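Local coordinates for protein MDM10 isoform 1 (Saccharomyces cerevisiae, PDB 7BTX) that forms part of the tether joining the endoplasmic reticulum to mitochondria and acts in late assembly of the mitochondrial outer membrane TOM translocase, at residues A42-I47 and G486-Y491; L35-P40 and K417-L422; E312-K317 and I411-W416; T444-T449 and I478-A483. All blocks are in the same frame, centred on the assembly; numbering follows the deposited sequence.

How the contacts relate
From the N terminus the chain first passes 35-40, which packs on 417-422 in contact 2. Next comes 42-47, which pairs with 486-491 near the C terminus. This is contact 1, and it joins the first and last strands. Contacts 1 and 2 therefore cross along the chain, and P40 packs on G486 and Q488 between them. Contact 3 pairs neighbouring wall strands at 312-317 and 411-416, nested inside the loops closed by both. It shares strand 413-420 with contact 2, and a K417 NZ–E312 OE1 salt bridge joins them. Contact 4 follows contact 2 in sequence, within the loop of contact 1. It lays the loop before the last strand on strand 439-447, near I39.

Contact 1. Residues A42-I47 and G486-Y491; sequences AIHLQI and GIQFQY
Y491 N donates to Q46 O at 2.8 Å, with an angle of 158° at the hydrogen. Two weaker backbone bonds follow the same register: F489 N to H44 O at 2.9 Å, and H44 N to I487 O at 3.1 Å. I487 O also receives a C-H contact from I43 CA at 3.4 Å. The two segments run parallel, with their directions only 3° apart. This is the parallel closure of first and last strands known from mitochondrial porin-type barrels.

One face is apolar. I43 CD1 lies on I487 CG1 at 3.7 Å, the two side chains side by side and pointing the same way. I43 CG2 is anti to its own backbone N and reaches the edge of the F489 ring, in its plane, 3.9 Å from CE1. Farther along, I47 CD1 meets the edge of the Y491 ring at CD2. The other face is polar. Q46 and Q490 extend side by side with their amide planes 28° apart. H44 and Q488 also lie side by side, but Q488 bends at chi2; H44 CD2 is 4.0 Å from Q488 NE2.

On one flank, L45 and I47 share backbone hydrogen bonds with F61 and L59 of strand 55-62. On the other, strand 439-447 bonds to G486 and Q490 through G443 and L439. The contact is thus the seam that joins the two ends of the barrel wall.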
loop_
_atom_site.group_PDB
_atom_site.type_symbol
_atom_site.label_atom_id
_atom_site.label_comp_id
_atom_site.label_asym_id
_atom_site.label_seq_id
_atom_site.Cartn_x
_atom_site.Cartn_y
_atom_site.Cartn_z
ATOM N N ALA D 42 2.298 16.276 -6.424
ATOM C CA ALA D 42 2.303 16.059 -4.983
ATOM C C ALA D 42 3.588 16.654 -4.432
ATOM O O ALA D 42 4.463 17.081 -5.188
ATOM C CB ALA D 42 2.216 14.581 -4.621
ATOM N N ILE D 43 3.697 16.674 -3.104
ATOM C CA ILE D 43 4.946 17.079 -2.470
ATOM C C ILE D 43 5.952 15.949 -2.607
ATOM O O ILE D 43 5.669 14.803 -2.241
ATOM C CB ILE D 43 4.721 17.445 -0.998
ATOM C CG1 ILE D 43 3.446 18.269 -0.843
ATOM C CG2 ILE D 43 5.918 18.195 -0.456
ATOM C CD1 ILE D 43 3.522 19.637 -1.465
ATOM N N HIS D 44 7.129 16.265 -3.135
ATOM C CA HIS D 44 8.088 15.249 -3.548
ATOM C C HIS D 44 9.474 15.678 -3.105
ATOM O O HIS D 44 9.923 16.770 -3.454
ATOM C CB HIS D 44 8.032 15.046 -5.062
ATOM C CG HIS D 44 8.871 13.913 -5.556
ATOM N ND1 HIS D 44 8.350 12.669 -5.831
ATOM C CD2 HIS D 44 10.192 13.840 -5.842
ATOM C CE1 HIS D 44 9.317 11.872 -6.250
ATOM N NE2 HIS D 44 10.444 12.559 -6.267
ATOM N N LEU D 45 10.149 14.832 -2.335
ATOM C CA LEU D 45 11.493 15.111 -1.860
ATOM C C LEU D 45 12.474 14.178 -2.550
ATOM O O LEU D 45 12.114 13.074 -2.957
ATOM C CB LEU D 45 11.607 14.950 -0.343
ATOM C CG LEU D 45 11.045 16.039 0.575
ATOM C CD1 LEU D 45 9.539 15.938 0.762
ATOM C CD2 LEU D 45 11.741 16.009 1.909
ATOM N N GLN D 46 13.717 14.631 -2.683
ATOM C CA GLN D 46 14.734 13.845 -3.362
ATOM C C GLN D 46 16.108 14.274 -2.877
ATOM O O GLN D 46 16.379 15.465 -2.757
ATOM C CB GLN D 46 14.635 13.995 -4.882
ATOM C CG GLN D 46 15.769 13.344 -5.639
ATOM C CD GLN D 46 15.473 13.149 -7.092
ATOM O OE1 GLN D 46 14.392 13.480 -7.568
ATOM N NE2 GLN D 46 16.435 12.603 -7.817
ATOM N N ILE D 47 16.963 13.303 -2.583
ATOM C CA ILE D 47 18.351 13.566 -2.237
ATOM C C ILE D 47 19.224 12.636 -3.065
ATOM O O ILE D 47 18.923 11.447 -3.195
ATOM C CB ILE D 47 18.596 13.411 -0.719
ATOM C CG1 ILE D 47 20.089 13.417 -0.381
ATOM C CG2 ILE D 47 17.856 12.208 -0.165
ATOM C CD1 ILE D 47 20.385 13.747 1.044
ATOM N N GLY D 486 1.623 21.123 -6.971
ATOM C CA GLY D 486 2.721 20.299 -6.505
ATOM C C GLY D 486 3.995 21.052 -6.187
ATOM O O GLY D 486 4.321 22.033 -6.850
ATOM N N ILE D 487 4.716 20.610 -5.161
ATOM C CA ILE D 487 6.017 21.162 -4.813
ATOM C C ILE D 487 7.042 20.033 -4.935
ATOM O O ILE D 487 6.715 18.857 -4.805
ATOM C CB ILE D 487 6.019 21.799 -3.403
ATOM C CG1 ILE D 487 4.792 22.689 -3.223
ATOM C CG2 ILE D 487 7.217 22.699 -3.177
ATOM C CD1 ILE D 487 4.621 23.236 -1.829
ATOM N N GLN D 488 8.289 20.399 -5.224
ATOM C CA GLN D 488 9.336 19.412 -5.436
ATOM C C GLN D 488 10.658 19.874 -4.845
ATOM O O GLN D 488 11.383 20.653 -5.467
ATOM C CB GLN D 488 9.489 19.127 -6.925
ATOM C CG GLN D 488 10.497 18.063 -7.262
ATOM C CD GLN D 488 10.046 17.195 -8.406
ATOM O OE1 GLN D 488 8.921 17.317 -8.882
ATOM N NE2 GLN D 488 10.918 16.305 -8.852
ATOM N N PHE D 489 10.977 19.412 -3.643
ATOM C CA PHE D 489 12.252 19.721 -3.023
ATOM C C PHE D 489 13.302 18.715 -3.472
ATOM O O PHE D 489 13.000 17.558 -3.766
ATOM C CB PHE D 489 12.139 19.710 -1.499
ATOM C CG PHE D 489 11.024 20.561 -0.959
ATOM C CD1 PHE D 489 9.770 20.020 -0.721
ATOM C CD2 PHE D 489 11.237 21.895 -0.669
ATOM C CE1 PHE D 489 8.749 20.801 -0.222
ATOM C CE2 PHE D 489 10.220 22.679 -0.168
ATOM C CZ PHE D 489 8.977 22.130 0.055
ATOM N N GLN D 490 14.552 19.164 -3.516
ATOM C CA GLN D 490 15.601 18.348 -4.105
ATOM C C GLN D 490 16.952 18.825 -3.604
ATOM O O GLN D 490 17.210 20.026 -3.572
ATOM C CB GLN D 490 15.541 18.417 -5.633
ATOM C CG GLN D 490 16.741 17.871 -6.349
ATOM C CD GLN D 490 16.440 17.585 -7.788
ATOM O OE1 GLN D 490 15.286 17.390 -8.160
ATOM N NE2 GLN D 490 17.474 17.563 -8.616
ATOM N N TYR D 491 17.800 17.883 -3.207
ATOM C CA TYR D 491 19.167 18.159 -2.798
ATOM C C TYR D 491 20.099 17.208 -3.537
ATOM O O TYR D 491 19.737 16.069 -3.827
ATOM C CB TYR D 491 19.327 18.006 -1.283
ATOM C CG TYR D 491 20.718 18.259 -0.775
ATOM C CD1 TYR D 491 21.260 19.529 -0.799
ATOM C CD2 TYR D 491 21.489 17.230 -0.267
ATOM C CE1 TYR D 491 22.534 19.767 -0.337
ATOM C CE2 TYR D 491 22.762 17.456 0.195
ATOM C CZ TYR D 491 23.278 18.726 0.157
ATOM O OH TYR D 491 24.547 18.960 0.620
#

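Contact 2. Residues L35-P40 and K417-L422; sequences LDFRIP and KLSTSL
CB of F37 heads for strand 413-420, where K417 and S419 receive the ring. CB lies 4.0 Å from K417 CE. The chi1 of 57° sets CG between the backbone N and the carbonyl carbon, and CG also lies near K417 CE. CD1 comes closer to that carbon, at 3.7 Å. CE sits over the ring face, 4.1 Å from the centroid and 29° off the normal, which makes a CH-pi contact. The lysine chain bends at chi3 (78°), and this turn places CE. The two side chains slide past each other in opposite directions, so K417 CB stands above the ring near its far end, 3.9 Å from CZ.

Farther out, CE1 meets S419 CB at 3.6 Å. CZ comes to 3.3 Å from K417 O, and L418 O lies at the ring edge in its plane. L35 O is 3.6 Å from S419 OG.

K417 NZ is held outside the two segments, by a hydrogen bond to T33 O and a salt bridge to E312. K428 NZ makes a cation-pi contact with F37. The N-terminal segment thus rests on the barrel wall. Contact between the segments is mainly ring against methylene. The K428 ammonium probably polarises the ring; K417 and K428 also hold the N-terminal segment through the backbone oxygens T33 O, L35 O and F37 O.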
loop_
_atom_site.group_PDB
_atom_site.type_symbol
_atom_site.label_atom_id
_atom_site.label_comp_id
_atom_site.label_asym_id
_atom_site.label_seq_id
_atom_site.Cartn_x
_atom_site.Cartn_y
_atom_site.Cartn_z
ATOM N N LEU D 35 6.824 24.909 -23.718
ATOM C CA LEU D 35 5.413 24.555 -23.751
ATOM C C LEU D 35 5.100 23.305 -22.950
ATOM O O LEU D 35 4.141 23.295 -22.173
ATOM C CB LEU D 35 4.954 24.335 -25.193
ATOM C CG LEU D 35 5.246 25.403 -26.237
ATOM C CD1 LEU D 35 4.649 24.961 -27.530
ATOM C CD2 LEU D 35 4.743 26.745 -25.857
ATOM N N ASP D 36 5.881 22.242 -23.126
ATOM C CA ASP D 36 5.513 20.911 -22.664
ATOM C C ASP D 36 6.233 20.505 -21.385
ATOM O O ASP D 36 6.554 19.327 -21.211
ATOM C CB ASP D 36 5.784 19.888 -23.763
ATOM C CG ASP D 36 5.071 20.220 -25.053
ATOM O OD1 ASP D 36 3.978 20.817 -24.990
ATOM O OD2 ASP D 36 5.605 19.888 -26.130
ATOM N N PHE D 37 6.488 21.447 -20.479
ATOM C CA PHE D 37 7.140 21.090 -19.230
ATOM C C PHE D 37 6.150 20.383 -18.305
ATOM O O PHE D 37 4.951 20.288 -18.577
ATOM C CB PHE D 37 7.766 22.320 -18.574
ATOM C CG PHE D 37 6.807 23.444 -18.301
ATOM C CD1 PHE D 37 6.635 24.458 -19.221
ATOM C CD2 PHE D 37 6.125 23.520 -17.098
ATOM C CE1 PHE D 37 5.775 25.500 -18.965
ATOM C CE2 PHE D 37 5.263 24.560 -16.844
ATOM C CZ PHE D 37 5.091 25.549 -17.775
ATOM N N ARG D 38 6.663 19.880 -17.187
ATOM C CA ARG D 38 5.913 18.983 -16.322
ATOM C C ARG D 38 5.638 19.649 -14.984
ATOM O O ARG D 38 6.538 20.240 -14.380
ATOM C CB ARG D 38 6.672 17.672 -16.116
ATOM C CG ARG D 38 5.794 16.523 -15.666
ATOM C CD ARG D 38 4.726 16.222 -16.694
ATOM N NE ARG D 38 5.293 15.627 -17.898
ATOM C CZ ARG D 38 5.452 14.322 -18.081
ATOM N NH1 ARG D 38 5.081 13.469 -17.137
ATOM N NH2 ARG D 38 5.980 13.868 -19.208
ATOM N N ILE D 39 4.396 19.538 -14.525
ATOM C CA ILE D 39 3.957 20.081 -13.243
ATOM C C ILE D 39 3.980 18.957 -12.214
ATOM O O ILE D 39 3.502 17.852 -12.505
ATOM C CB ILE D 39 2.556 20.702 -13.361
ATOM C CG1 ILE D 39 2.564 21.852 -14.363
ATOM C CG2 ILE D 39 2.052 21.193 -12.022
ATOM C CD1 ILE D 39 3.602 22.877 -14.087
ATOM N N PRO D 40 4.544 19.174 -11.025
ATOM C CA PRO D 40 4.458 18.160 -9.973
ATOM C C PRO D 40 3.031 17.996 -9.480
ATOM O O PRO D 40 2.234 18.935 -9.493
ATOM C CB PRO D 40 5.366 18.718 -8.872
ATOM C CG PRO D 40 6.222 19.719 -9.546
ATOM C CD PRO D 40 5.389 20.307 -10.619
ATOM N N LYS D 417 7.677 29.933 -15.323
ATOM C CA LYS D 417 7.349 29.324 -16.615
ATOM C C LYS D 417 5.830 29.212 -16.741
ATOM O O LYS D 417 5.199 28.415 -16.050
ATOM C CB LYS D 417 8.008 27.963 -16.765
ATOM C CG LYS D 417 9.492 27.988 -17.050
ATOM C CD LYS D 417 10.117 26.634 -16.809
ATOM C CE LYS D 417 9.843 25.696 -17.962
ATOM N NZ LYS D 417 10.663 26.034 -19.154
ATOM N N LEU D 418 5.258 29.993 -17.653
ATOM C CA LEU D 418 3.849 29.860 -17.983
ATOM C C LEU D 418 3.682 29.105 -19.300
ATOM O O LEU D 418 4.568 29.107 -20.152
ATOM C CB LEU D 418 3.182 31.229 -18.087
ATOM C CG LEU D 418 2.768 31.994 -16.830
ATOM C CD1 LEU D 418 3.945 32.663 -16.132
ATOM C CD2 LEU D 418 1.708 33.015 -17.183
ATOM N N SER D 419 2.532 28.449 -19.465
ATOM C CA SER D 419 2.198 27.840 -20.749
ATOM C C SER D 419 0.697 27.677 -20.938
ATOM O O SER D 419 0.096 26.739 -20.411
ATOM C CB SER D 419 2.863 26.475 -20.919
ATOM O OG SER D 419 2.262 25.505 -20.093
ATOM N N THR D 420 0.095 28.560 -21.727
ATOM C CA THR D 420 -1.344 28.534 -21.936
ATOM C C THR D 420 -1.697 27.673 -23.140
ATOM O O THR D 420 -1.103 27.809 -24.206
ATOM C CB THR D 420 -1.854 29.956 -22.158
ATOM O OG1 THR D 420 -1.415 30.793 -21.084
ATOM C CG2 THR D 420 -3.370 29.981 -22.217
ATOM N N SER D 421 -2.667 26.777 -22.973
ATOM C CA SER D 421 -3.245 26.081 -24.116
ATOM C C SER D 421 -4.643 26.627 -24.378
ATOM O O SER D 421 -5.196 27.333 -23.529
ATOM C CB SER D 421 -3.294 24.575 -23.872
ATOM O OG SER D 421 -3.896 23.905 -24.961
ATOM N N LEU D 422 -5.226 26.328 -25.537
ATOM C CA LEU D 422 -6.550 26.856 -25.849
ATOM C C LEU D 422 -7.537 25.757 -26.212
ATOM O O LEU D 422 -8.740 25.903 -25.981
ATOM C CB LEU D 422 -6.473 27.876 -26.982
ATOM C CG LEU D 422 -6.454 29.353 -26.588
ATOM C CD1 LEU D 422 -5.145 29.762 -25.945
ATOM C CD2 LEU D 422 -6.738 30.214 -27.802
#

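Contact 3. Residues E312-K317 and I411-W416; sequences EFWQKK and IFTSVW
W314 lies beside V415 on two antiparallel strands of the barrel wall; the axes of strands 313-316 and 413-416 approach to 4.8 Å. The two side chains point the same way. V415 CG2 stands over the six-membered ring of W314 in a CH-pi contact, 3.4 Å from its centroid and 4° off the normal. T413 CG2 approaches the same indole differently, at its edge near CZ3, 3.6 Å away. W314, T413 and V415 share one face of the sheet.

F313 and W416 sit on the other face. Their side chains cross obliquely, and F313 CD2 is 4.2 Å from W416 CD1. W416 also meets the W431 ring of the next strand. The backbones of F313 and W416 form an antiparallel hydrogen-bonded pair: F313 N donates to W416 O at 2.7 Å, and W416 N to F313 O at 2.9 Å. Toward the other end the pairing weakens, and S414 N to Q315 O is a weak bond of 3.3 Å. There K316 bends at its tip and lays NZ against I411 CD1.

The W314 indole is also fixed by E312, just before its strand: NE1 donates to E312 OE2 at 3.0 Å, in the indole plane but from above the carboxylate plane.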
loop_
_atom_site.group_PDB
_atom_site.type_symbol
_atom_site.label_atom_id
_atom_site.label_comp_id
_atom_site.label_asym_id
_atom_site.label_seq_id
_atom_site.Cartn_x
_atom_site.Cartn_y
_atom_site.Cartn_z
ATOM N N GLU D 312 8.574 31.918 -20.562
ATOM C CA GLU D 312 9.444 31.739 -19.401
ATOM C C GLU D 312 10.236 32.997 -19.057
ATOM O O GLU D 312 10.549 33.815 -19.926
ATOM C CB GLU D 312 10.429 30.573 -19.545
ATOM C CG GLU D 312 11.752 30.870 -20.227
ATOM C CD GLU D 312 12.680 29.675 -20.222
ATOM O OE1 GLU D 312 12.288 28.615 -19.698
ATOM O OE2 GLU D 312 13.809 29.796 -20.739
ATOM N N PHE D 313 10.462 33.197 -17.769
ATOM C CA PHE D 313 11.198 34.339 -17.270
ATOM C C PHE D 313 12.313 33.853 -16.355
ATOM O O PHE D 313 12.151 32.882 -15.615
ATOM C CB PHE D 313 10.244 35.275 -16.529
ATOM C CG PHE D 313 10.886 36.515 -15.989
ATOM C CD1 PHE D 313 11.644 37.337 -16.803
ATOM C CD2 PHE D 313 10.703 36.876 -14.663
ATOM C CE1 PHE D 313 12.228 38.487 -16.298
ATOM C CE2 PHE D 313 11.282 38.022 -14.154
ATOM C CZ PHE D 313 12.046 38.828 -14.973
ATOM N N TRP D 314 13.458 34.524 -16.420
ATOM C CA TRP D 314 14.590 34.160 -15.588
ATOM C C TRP D 314 14.854 35.274 -14.580
ATOM O O TRP D 314 14.273 36.364 -14.678
ATOM C CB TRP D 314 15.808 33.872 -16.467
ATOM C CG TRP D 314 15.820 32.505 -17.049
ATOM C CD1 TRP D 314 15.102 32.070 -18.118
ATOM C CD2 TRP D 314 16.602 31.389 -16.610
ATOM N NE1 TRP D 314 15.376 30.748 -18.367
ATOM C CE2 TRP D 314 16.297 30.307 -17.457
ATOM C CE3 TRP D 314 17.531 31.198 -15.582
ATOM C CZ2 TRP D 314 16.883 29.055 -17.307
ATOM C CZ3 TRP D 314 18.112 29.951 -15.437
ATOM C CH2 TRP D 314 17.785 28.897 -16.293
ATOM N N GLN D 315 15.740 34.997 -13.624
ATOM C CA GLN D 315 16.243 35.971 -12.663
ATOM C C GLN D 315 17.488 35.377 -12.020
ATOM O O GLN D 315 17.693 34.161 -12.069
ATOM C CB GLN D 315 15.179 36.321 -11.612
ATOM C CG GLN D 315 15.412 37.609 -10.807
ATOM C CD GLN D 315 15.108 38.889 -11.580
ATOM O OE1 GLN D 315 15.745 39.199 -12.587
ATOM N NE2 GLN D 315 14.128 39.645 -11.095
ATOM N N LYS D 316 18.336 36.215 -11.438
ATOM C CA LYS D 316 19.554 35.763 -10.785
ATOM C C LYS D 316 19.809 36.708 -9.615
ATOM O O LYS D 316 19.244 37.803 -9.548
ATOM C CB LYS D 316 20.696 35.695 -11.807
ATOM C CG LYS D 316 21.830 34.776 -11.428
ATOM C CD LYS D 316 22.748 34.544 -12.605
ATOM C CE LYS D 316 23.946 33.719 -12.190
ATOM N NZ LYS D 316 24.807 34.495 -11.256
ATOM N N LYS D 317 20.657 36.299 -8.676
ATOM C CA LYS D 317 20.697 36.994 -7.398
ATOM C C LYS D 317 22.117 36.890 -6.845
ATOM O O LYS D 317 22.959 36.159 -7.374
ATOM C CB LYS D 317 19.638 36.401 -6.450
ATOM C CG LYS D 317 19.203 37.242 -5.241
ATOM C CD LYS D 317 18.084 36.563 -4.472
ATOM C CE LYS D 317 17.595 37.416 -3.309
ATOM N NZ LYS D 317 18.609 37.523 -2.223
ATOM N N ILE D 411 24.591 31.386 -5.429
ATOM C CA ILE D 411 23.779 32.326 -6.189
ATOM C C ILE D 411 22.401 31.725 -6.427
ATOM O O ILE D 411 22.278 30.615 -6.954
ATOM C CB ILE D 411 24.459 32.701 -7.524
ATOM C CG1 ILE D 411 25.188 31.493 -8.115
ATOM C CG2 ILE D 411 25.414 33.861 -7.329
ATOM C CD1 ILE D 411 25.758 31.730 -9.489
ATOM N N PHE D 412 21.367 32.457 -6.026
ATOM C CA PHE D 412 20.000 32.044 -6.295
ATOM C C PHE D 412 19.699 32.172 -7.782
ATOM O O PHE D 412 20.309 32.972 -8.492
ATOM C CB PHE D 412 19.026 32.895 -5.485
ATOM C CG PHE D 412 17.722 32.222 -5.197
ATOM C CD1 PHE D 412 17.680 31.065 -4.443
ATOM C CD2 PHE D 412 16.535 32.756 -5.660
ATOM C CE1 PHE D 412 16.480 30.439 -4.170
ATOM C CE2 PHE D 412 15.329 32.137 -5.384
ATOM C CZ PHE D 412 15.303 30.977 -4.641
ATOM N N THR D 413 18.763 31.359 -8.261
ATOM C CA THR D 413 18.391 31.368 -9.675
ATOM C C THR D 413 16.919 30.998 -9.775
ATOM O O THR D 413 16.548 29.858 -9.491
ATOM C CB THR D 413 19.246 30.399 -10.485
ATOM O OG1 THR D 413 20.635 30.697 -10.301
ATOM C CG2 THR D 413 18.920 30.520 -11.947
ATOM N N SER D 414 16.090 31.949 -10.191
ATOM C CA SER D 414 14.649 31.771 -10.259
ATOM C C SER D 414 14.209 31.657 -11.709
ATOM O O SER D 414 14.682 32.402 -12.567
ATOM C CB SER D 414 13.929 32.945 -9.605
ATOM O OG SER D 414 14.298 33.066 -8.248
ATOM N N VAL D 415 13.315 30.712 -11.987
ATOM C CA VAL D 415 12.750 30.524 -13.318
ATOM C C VAL D 415 11.242 30.420 -13.172
ATOM O O VAL D 415 10.748 29.496 -12.520
ATOM C CB VAL D 415 13.290 29.266 -14.015
ATOM C CG1 VAL D 415 12.618 29.085 -15.346
ATOM C CG2 VAL D 415 14.779 29.337 -14.204
ATOM N N TRP D 416 10.514 31.340 -13.790
ATOM C CA TRP D 416 9.062 31.285 -13.851
ATOM C C TRP D 416 8.646 30.843 -15.242
ATOM O O TRP D 416 9.196 31.312 -16.231
ATOM C CB TRP D 416 8.446 32.647 -13.548
ATOM C CG TRP D 416 8.800 33.182 -12.219
ATOM C CD1 TRP D 416 9.946 33.831 -11.875
ATOM C CD2 TRP D 416 8.001 33.119 -11.041
ATOM N NE1 TRP D 416 9.913 34.174 -10.547
ATOM C CE2 TRP D 416 8.727 33.748 -10.013
ATOM C CE3 TRP D 416 6.743 32.587 -10.753
ATOM C CZ2 TRP D 416 8.235 33.863 -8.719
ATOM C CZ3 TRP D 416 6.257 32.701 -9.469
ATOM C CH2 TRP D 416 7.001 33.335 -8.467
#

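Contact 4. Residues T444-T449 and I478-A483; sequences TELVFT and IPVFPA
V480 wedges its two methyl groups between L446 and F448, and this is the tight part of the contact. CG1, anti to the backbone N (chi1 -178°), lies 3.8 Å from L446 CB and equally near CD1. CG2 meets F448 CE1 at 3.6 Å. L446 CD2 packs on P482 CB at 3.8 Å. Beside this apolar patch V447 and F481 exchange two backbone bonds: V447 N to F481 O and F481 N to V447 O, each 3.1 Å.

The ends are looser. E445 N to A483 O is a weak bond of 3.4 Å, where P482 centres an inverse gamma turn. At the other end T449 and P479 are exposed. The F481 ring leads away from the strand and stacks edge-to-face with an aromatic side chain of another protein chain. T449 O bonds to a basic side chain of another protein chain.

Residues 479-483 line one edge of strand 439-447, while T444 and L446 bond through the opposite edge to L429 and L427 of strand 426-434.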
loop_
_atom_site.group_PDB
_atom_site.type_symbol
_atom_site.label_atom_id
_atom_site.label_comp_id
_atom_site.label_asym_id
_atom_site.label_seq_id
_atom_site.Cartn_x
_atom_site.Cartn_y
_atom_site.Cartn_z
ATOM N N THR D 444 1.732 24.782 -10.470
ATOM C CA THR D 444 0.307 24.493 -10.491
ATOM C C THR D 444 -0.215 24.513 -11.918
ATOM O O THR D 444 0.458 24.958 -12.848
ATOM C CB THR D 444 -0.486 25.493 -9.643
ATOM O OG1 THR D 444 -1.863 25.104 -9.617
ATOM C CG2 THR D 444 -0.377 26.881 -10.220
ATOM N N GLU D 445 -1.436 24.019 -12.074
ATOM C CA GLU D 445 -2.149 24.040 -13.339
ATOM C C GLU D 445 -3.571 24.506 -13.074
ATOM O O GLU D 445 -4.158 24.162 -12.048
ATOM C CB GLU D 445 -2.152 22.661 -13.997
ATOM C CG GLU D 445 -2.713 22.646 -15.400
ATOM C CD GLU D 445 -2.734 21.264 -16.008
ATOM O OE1 GLU D 445 -2.498 20.287 -15.273
ATOM O OE2 GLU D 445 -2.981 21.151 -17.225
ATOM N N LEU D 446 -4.116 25.315 -13.969
ATOM C CA LEU D 446 -5.486 25.778 -13.843
ATOM C C LEU D 446 -6.282 25.304 -15.047
ATOM O O LEU D 446 -5.720 24.987 -16.092
ATOM C CB LEU D 446 -5.544 27.303 -13.724
ATOM C CG LEU D 446 -4.553 27.928 -12.743
ATOM C CD1 LEU D 446 -4.670 29.432 -12.748
ATOM C CD2 LEU D 446 -4.775 27.402 -11.352
ATOM N N VAL D 447 -7.598 25.220 -14.886
ATOM C CA VAL D 447 -8.510 24.883 -15.974
ATOM C C VAL D 447 -9.622 25.919 -15.975
ATOM O O VAL D 447 -10.317 26.086 -14.970
ATOM C CB VAL D 447 -9.085 23.461 -15.835
ATOM C CG1 VAL D 447 -10.179 23.240 -16.849
ATOM C CG2 VAL D 447 -8.000 22.423 -16.020
ATOM N N PHE D 448 -9.797 26.605 -17.101
ATOM C CA PHE D 448 -10.534 27.859 -17.128
ATOM C C PHE D 448 -11.998 27.714 -17.511
ATOM O O PHE D 448 -12.670 28.731 -17.702
ATOM C CB PHE D 448 -9.851 28.839 -18.078
ATOM C CG PHE D 448 -8.851 29.721 -17.406
ATOM C CD1 PHE D 448 -9.235 30.929 -16.852
ATOM C CD2 PHE D 448 -7.528 29.334 -17.307
ATOM C CE1 PHE D 448 -8.312 31.744 -16.226
ATOM C CE2 PHE D 448 -6.604 30.141 -16.681
ATOM C CZ PHE D 448 -6.996 31.347 -16.139
ATOM N N THR D 449 -12.517 26.497 -17.620
ATOM C CA THR D 449 -13.953 26.321 -17.826
ATOM C C THR D 449 -14.425 25.003 -17.221
ATOM O O THR D 449 -15.150 24.992 -16.225
ATOM C CB THR D 449 -14.331 26.369 -19.325
ATOM O OG1 THR D 449 -14.282 27.725 -19.788
ATOM C CG2 THR D 449 -15.735 25.824 -19.549
ATOM N N ILE D 478 -16.862 31.402 -10.597
ATOM C CA ILE D 478 -15.527 30.887 -10.275
ATOM C C ILE D 478 -15.061 29.950 -11.389
ATOM O O ILE D 478 -15.134 28.721 -11.244
ATOM C CB ILE D 478 -15.475 30.224 -8.883
ATOM C CG1 ILE D 478 -16.080 31.140 -7.812
ATOM C CG2 ILE D 478 -14.035 29.954 -8.473
ATOM C CD1 ILE D 478 -17.486 30.774 -7.354
ATOM N N PRO D 479 -14.655 30.483 -12.545
ATOM C CA PRO D 479 -14.324 29.629 -13.690
ATOM C C PRO D 479 -12.999 28.885 -13.602
ATOM O O PRO D 479 -12.759 28.005 -14.439
ATOM C CB PRO D 479 -14.289 30.634 -14.845
ATOM C CG PRO D 479 -13.779 31.872 -14.211
ATOM C CD PRO D 479 -14.356 31.900 -12.818
ATOM N N VAL D 480 -12.147 29.196 -12.632
ATOM C CA VAL D 480 -10.811 28.619 -12.535
ATOM C C VAL D 480 -10.835 27.489 -11.516
ATOM O O VAL D 480 -11.359 27.654 -10.409
ATOM C CB VAL D 480 -9.789 29.697 -12.134
ATOM C CG1 VAL D 480 -8.392 29.125 -12.081
ATOM C CG2 VAL D 480 -9.862 30.870 -13.078
ATOM N N PHE D 481 -10.266 26.340 -11.879
ATOM C CA PHE D 481 -10.125 25.226 -10.946
ATOM C C PHE D 481 -8.674 24.766 -10.930
ATOM O O PHE D 481 -8.163 24.302 -11.966
ATOM C CB PHE D 481 -11.056 24.066 -11.295
ATOM C CG PHE D 481 -11.483 23.274 -10.097
ATOM C CD1 PHE D 481 -12.687 23.541 -9.470
ATOM C CD2 PHE D 481 -10.662 22.290 -9.573
ATOM C CE1 PHE D 481 -13.073 22.828 -8.356
ATOM C CE2 PHE D 481 -11.043 21.574 -8.456
ATOM C CZ PHE D 481 -12.250 21.843 -7.849
ATOM N N PRO D 482 -7.981 24.857 -9.796
ATOM C CA PRO D 482 -6.564 24.475 -9.753
ATOM C C PRO D 482 -6.317 22.979 -9.669
ATOM O O PRO D 482 -6.139 22.439 -8.575
ATOM C CB PRO D 482 -6.055 25.187 -8.497
ATOM C CG PRO D 482 -7.251 25.356 -7.649
ATOM C CD PRO D 482 -8.401 25.558 -8.574
ATOM N N ALA D 483 -6.300 22.298 -10.811
ATOM C CA ALA D 483 -5.926 20.893 -10.843
ATOM C C ALA D 483 -4.419 20.732 -10.673
ATOM O O ALA D 483 -3.637 21.528 -11.190
ATOM C CB ALA D 483 -6.374 20.253 -12.153
#